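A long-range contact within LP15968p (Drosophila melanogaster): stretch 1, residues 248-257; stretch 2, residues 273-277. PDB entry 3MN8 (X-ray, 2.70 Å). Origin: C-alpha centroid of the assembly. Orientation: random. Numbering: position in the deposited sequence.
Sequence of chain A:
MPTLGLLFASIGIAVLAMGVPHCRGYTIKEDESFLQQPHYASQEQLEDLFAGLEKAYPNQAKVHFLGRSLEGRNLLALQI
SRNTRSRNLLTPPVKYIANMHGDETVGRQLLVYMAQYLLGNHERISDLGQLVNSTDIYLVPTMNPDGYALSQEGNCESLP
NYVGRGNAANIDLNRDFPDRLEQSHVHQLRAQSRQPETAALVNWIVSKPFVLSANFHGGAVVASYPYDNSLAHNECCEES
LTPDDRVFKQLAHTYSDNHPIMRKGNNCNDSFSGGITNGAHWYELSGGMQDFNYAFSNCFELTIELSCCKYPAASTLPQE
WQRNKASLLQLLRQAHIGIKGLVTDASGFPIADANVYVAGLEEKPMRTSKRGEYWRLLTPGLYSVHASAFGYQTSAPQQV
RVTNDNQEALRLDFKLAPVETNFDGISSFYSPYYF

Stretch 1 (248-257) FKQLAHTYSD
Stretch 2 (273-277) SGGIT

A helix often receives a neighbouring segment through one stripe of residues spaced three or four apart, and this small contact in LP15968p is a clear case. Stretch 1 is helical, part of a helix that begins earlier in the chain, with phi/psi values near -60/-45. Its backbone ladder runs from A252 N to F248 O (2.9 Å) through S256 N to A252 O (3.1 Å). Stretch 2 reaches it as a turn that opens into a strand. S273 lies at -51/118, G274 and G275 both take positive phi (76/4 and 79/15), and I276 (-127/162) and T277 (-159/155) are extended, the strand continuing later in the chain. The register is set by two CA pairs, A252 with I276 at 6.1 Å and S256 with G275 at 5.8 Å, so the chain of stretch 2 advances as the helix is followed backwards.

The glycines make this close approach possible. Positive phi by itself favours glycine, and the packing adds a second constraint: an ideal CB on G275 would lie 2.3 Å from S256 OG, a clash, while one on G274 would sit a tight 3.1 Å from H253 NE2. S256 CB points toward stretch 2, and its t rotamer (chi1 -174°) carries the hydroxyl into the space that a CB on G275 would take. S256 OG donates a hydrogen bond to G274 O at 2.9 Å, and the same OG lies 3.4 Å from G275 CA. A buried hydroxyl thus finds its acceptor in a backbone carbonyl.

One turn earlier the chemistry becomes apolar. I276, with chi1 67° (p) and chi2 174° (t), points toward the helix and loses more surface to the contact than any other residue, 102 of the 271 Å² buried in total. Its CG2 packs 3.6 Å from A252 CB and 3.4 Å from A252 O; the small alanine lets the branched side chain settle close to the helix backbone.

The other branch of I276 meets H253. I276 CD1 sits over one face of the imidazole, 3.5 Å from the ring centroid and 22° off the normal, a CH-pi contact whose closest pair is H253 CE1 to I276 CD1 at 3.3 Å. H253 leaves its CA sideways, with chi1 -94° between wells and chi2 124°, yet its end swings nearer. A weak hydrogen bond from H253 ND1 to K249 O (3.1 Å, 121°) links the ring to its own helix. T277 points away.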

ATOM      1  N   PHE A 248      -8.870   8.354  -4.559  1.00 42.10           N
ATOM      2  CA  PHE A 248      -7.830   7.652  -5.286  1.00 39.67           C
ATOM      3  C   PHE A 248      -6.979   8.628  -6.065  1.00 37.63           C
ATOM      4  O   PHE A 248      -5.751   8.569  -6.003  1.00 36.85           O
ATOM      5  CB  PHE A 248      -8.403   6.537  -6.166  1.00 26.25           C
ATOM      6  CG  PHE A 248      -8.390   5.202  -5.490  1.00 31.18           C
ATOM      7  CD1 PHE A 248      -7.193   4.646  -5.080  1.00 35.39           C
ATOM      8  CD2 PHE A 248      -9.559   4.528  -5.227  1.00 25.40           C
ATOM      9  CE1 PHE A 248      -7.161   3.430  -4.443  1.00 41.05           C
ATOM     10  CE2 PHE A 248      -9.535   3.310  -4.585  1.00 30.80           C
ATOM     11  CZ  PHE A 248      -8.328   2.758  -4.194  1.00 19.58           C
ATOM     12  N   LYS A 249      -7.638   9.547  -6.765  1.00 36.59           N
ATOM     13  CA  LYS A 249      -6.947  10.591  -7.521  1.00 28.14           C
ATOM     14  C   LYS A 249      -6.083  11.468  -6.611  1.00 36.84           C
ATOM     15  O   LYS A 249      -5.005  11.914  -7.013  1.00 38.36           O
ATOM     16  CB  LYS A 249      -7.948  11.437  -8.310  1.00 27.03           C
ATOM     17  CG  LYS A 249      -8.040  11.040  -9.774  1.00 31.30           C
ATOM     18  CD  LYS A 249      -9.259  11.610 -10.492  1.00 31.29           C
ATOM     19  CE  LYS A 249      -9.334  11.028 -11.903  1.00 31.11           C
ATOM     20  NZ  LYS A 249     -10.712  11.074 -12.463  1.00 49.13           N
ATOM     21  N   GLN A 250      -6.550  11.701  -5.382  1.00 38.29           N
ATOM     22  CA  GLN A 250      -5.786  12.475  -4.401  1.00 39.70           C
ATOM     23  C   GLN A 250      -4.527  11.715  -3.964  1.00 35.85           C
ATOM     24  O   GLN A 250      -3.444  12.285  -3.855  1.00 36.00           O
ATOM     25  CB  GLN A 250      -6.652  12.851  -3.186  1.00 32.03           C
ATOM     26  CG  GLN A 250      -5.903  13.712  -2.166  1.00 40.57           C
ATOM     27  CD  GLN A 250      -6.814  14.419  -1.170  1.00 47.96           C
ATOM     28  OE1 GLN A 250      -7.887  14.912  -1.521  1.00 62.94           O
ATOM     29  NE2 GLN A 250      -6.371  14.492   0.076  1.00 41.77           N
ATOM     30  N   LEU A 251      -4.679  10.420  -3.731  1.00 29.08           N
ATOM     31  CA  LEU A 251      -3.546   9.576  -3.395  1.00 30.20           C
ATOM     32  C   LEU A 251      -2.508   9.579  -4.498  1.00 29.51           C
ATOM     33  O   LEU A 251      -1.340   9.888  -4.267  1.00 42.89           O
ATOM     34  CB  LEU A 251      -4.015   8.151  -3.126  1.00 40.57           C
ATOM     35  CG  LEU A 251      -4.925   8.052  -1.904  1.00 43.76           C
ATOM     36  CD1 LEU A 251      -5.492   6.651  -1.748  1.00 42.98           C
ATOM     37  CD2 LEU A 251      -4.192   8.519  -0.644  1.00 25.19           C
ATOM     38  N   ALA A 252      -2.940   9.228  -5.701  1.00 36.15           N
ATOM     39  CA  ALA A 252      -2.050   9.215  -6.859  1.00 42.82           C
ATOM     40  C   ALA A 252      -1.344  10.553  -7.056  1.00 44.18           C
ATOM     41  O   ALA A 252      -0.161  10.592  -7.418  1.00 48.63           O
ATOM     42  CB  ALA A 252      -2.826   8.831  -8.121  1.00 37.44           C
ATOM     43  N   HIS A 253      -2.071  11.647  -6.830  1.00 33.72           N
ATOM     44  CA  HIS A 253      -1.509  12.980  -7.032  1.00 35.14           C
ATOM     45  C   HIS A 253      -0.530  13.320  -5.937  1.00 42.38           C
ATOM     46  O   HIS A 253       0.483  13.974  -6.190  1.00 44.62           O
ATOM     47  CB  HIS A 253      -2.593  14.047  -7.101  1.00 33.10           C
ATOM     48  CG  HIS A 253      -3.033  14.371  -8.499  1.00 46.40           C
ATOM     49  ND1 HIS A 253      -4.347  14.278  -8.912  1.00 42.48           N
ATOM     50  CD2 HIS A 253      -2.330  14.787  -9.580  1.00 49.70           C
ATOM     51  CE1 HIS A 253      -4.435  14.617 -10.185  1.00 38.03           C
ATOM     52  NE2 HIS A 253      -3.224  14.934 -10.614  1.00 56.12           N
ATOM     53  N   THR A 254      -0.829  12.869  -4.720  1.00 28.97           N
ATOM     54  CA  THR A 254       0.091  13.058  -3.603  1.00 31.81           C
ATOM     55  C   THR A 254       1.490  12.547  -3.942  1.00 36.78           C
ATOM     56  O   THR A 254       2.487  13.203  -3.656  1.00 41.32           O
ATOM     57  CB  THR A 254      -0.370  12.321  -2.347  1.00 28.16           C
ATOM     58  OG1 THR A 254      -1.688  12.753  -1.993  1.00 33.60           O
ATOM     59  CG2 THR A 254       0.581  12.609  -1.210  1.00 24.32           C
ATOM     60  N   TYR A 255       1.562  11.364  -4.545  1.00 35.58           N
ATOM     61  CA  TYR A 255       2.851  10.776  -4.892  1.00 36.96           C
ATOM     62  C   TYR A 255       3.481  11.481  -6.097  1.00 39.92           C
ATOM     63  O   TYR A 255       4.649  11.880  -6.069  1.00 42.21           O
ATOM     64  CB  TYR A 255       2.706   9.272  -5.166  1.00 33.04           C
ATOM     65  CG  TYR A 255       4.026   8.539  -5.138  1.00 39.58           C
ATOM     66  CD1 TYR A 255       4.905   8.607  -6.224  1.00 49.18           C
ATOM     67  CD2 TYR A 255       4.406   7.789  -4.021  1.00 27.84           C
ATOM     68  CE1 TYR A 255       6.130   7.941  -6.204  1.00 47.49           C
ATOM     69  CE2 TYR A 255       5.627   7.120  -3.986  1.00 34.30           C
ATOM     70  CZ  TYR A 255       6.486   7.201  -5.083  1.00 41.73           C
ATOM     71  OH  TYR A 255       7.697   6.544  -5.062  1.00 34.35           O
ATOM     72  N   SER A 256       2.701  11.639  -7.157  1.00 39.90           N
ATOM     73  CA  SER A 256       3.242  12.210  -8.375  1.00 38.25           C
ATOM     74  C   SER A 256       3.624  13.674  -8.155  1.00 49.25           C
ATOM     75  O   SER A 256       4.718  14.100  -8.532  1.00 53.36           O
ATOM     76  CB  SER A 256       2.237  12.068  -9.519  1.00 39.78           C
ATOM     77  OG  SER A 256       2.800  12.489 -10.751  1.00 55.72           O
ATOM     78  N   ASP A 257       2.720  14.439  -7.548  1.00 51.02           N
ATOM     79  CA  ASP A 257       2.959  15.864  -7.312  1.00 43.05           C
ATOM     80  C   ASP A 257       4.307  16.059  -6.610  1.00 45.36           C
ATOM     81  O   ASP A 257       5.032  17.010  -6.895  1.00 49.97           O
ATOM     82  CB  ASP A 257       1.821  16.500  -6.487  1.00 37.05           C
ATOM     83  CG  ASP A 257       0.545  16.733  -7.303  1.00 59.57           C
ATOM     84  OD1 ASP A 257       0.501  16.302  -8.469  1.00 67.86           O
ATOM     85  OD2 ASP A 257      -0.420  17.348  -6.781  1.00 66.14           O
ATOM     86  N   SER A 273      -1.357  12.551 -17.956  1.00 58.31           N
ATOM     87  CA  SER A 273      -1.703  13.872 -17.419  1.00 61.25           C
ATOM     88  C   SER A 273      -1.528  13.929 -15.902  1.00 65.17           C
ATOM     89  O   SER A 273      -2.195  13.198 -15.156  1.00 64.80           O
ATOM     90  CB  SER A 273      -3.144  14.253 -17.797  1.00 60.03           C
ATOM     91  OG  SER A 273      -3.553  15.453 -17.153  1.00 61.27           O
ATOM     92  N   GLY A 274      -0.627  14.802 -15.456  1.00 56.57           N
ATOM     93  CA  GLY A 274      -0.382  14.986 -14.036  1.00 53.27           C
ATOM     94  C   GLY A 274       0.431  13.844 -13.455  1.00 53.00           C
ATOM     95  O   GLY A 274       0.682  13.778 -12.244  1.00 43.52           O
ATOM     96  N   GLY A 275       0.837  12.936 -14.335  1.00 44.77           N
ATOM     97  CA  GLY A 275       1.680  11.824 -13.945  1.00 40.49           C
ATOM     98  C   GLY A 275       0.935  10.694 -13.273  1.00 42.82           C
ATOM     99  O   GLY A 275       1.543   9.832 -12.646  1.00 45.66           O
ATOM    100  N   ILE A 276      -0.385  10.698 -13.402  1.00 44.60           N
ATOM    101  CA  ILE A 276      -1.199   9.620 -12.864  1.00 46.27           C
ATOM    102  C   ILE A 276      -2.113   9.068 -13.948  1.00 45.98           C
ATOM    103  O   ILE A 276      -2.342   9.718 -14.975  1.00 49.95           O
ATOM    104  CB  ILE A 276      -2.070  10.102 -11.703  1.00 42.17           C
ATOM    105  CG1 ILE A 276      -3.120  11.079 -12.221  1.00 42.17           C
ATOM    106  CG2 ILE A 276      -1.215  10.765 -10.639  1.00 47.99           C
ATOM    107  CD1 ILE A 276      -4.102  11.501 -11.174  1.00 39.83           C
ATOM    108  N   THR A 277      -2.637   7.867 -13.710  1.00 41.70           N
ATOM    109  CA  THR A 277      -3.558   7.236 -14.648  1.00 42.91           C
ATOM    110  C   THR A 277      -4.402   6.166 -13.994  1.00 48.23           C
ATOM    111  O   THR A 277      -4.022   5.582 -12.985  1.00 59.57           O
ATOM    112  CB  THR A 277      -2.828   6.559 -15.812  1.00 42.21           C
ATOM    113  OG1 THR A 277      -3.799   6.099 -16.763  1.00 48.84           O
ATOM    114  CG2 THR A 277      -2.004   5.368 -15.308  1.00 32.37           C
TER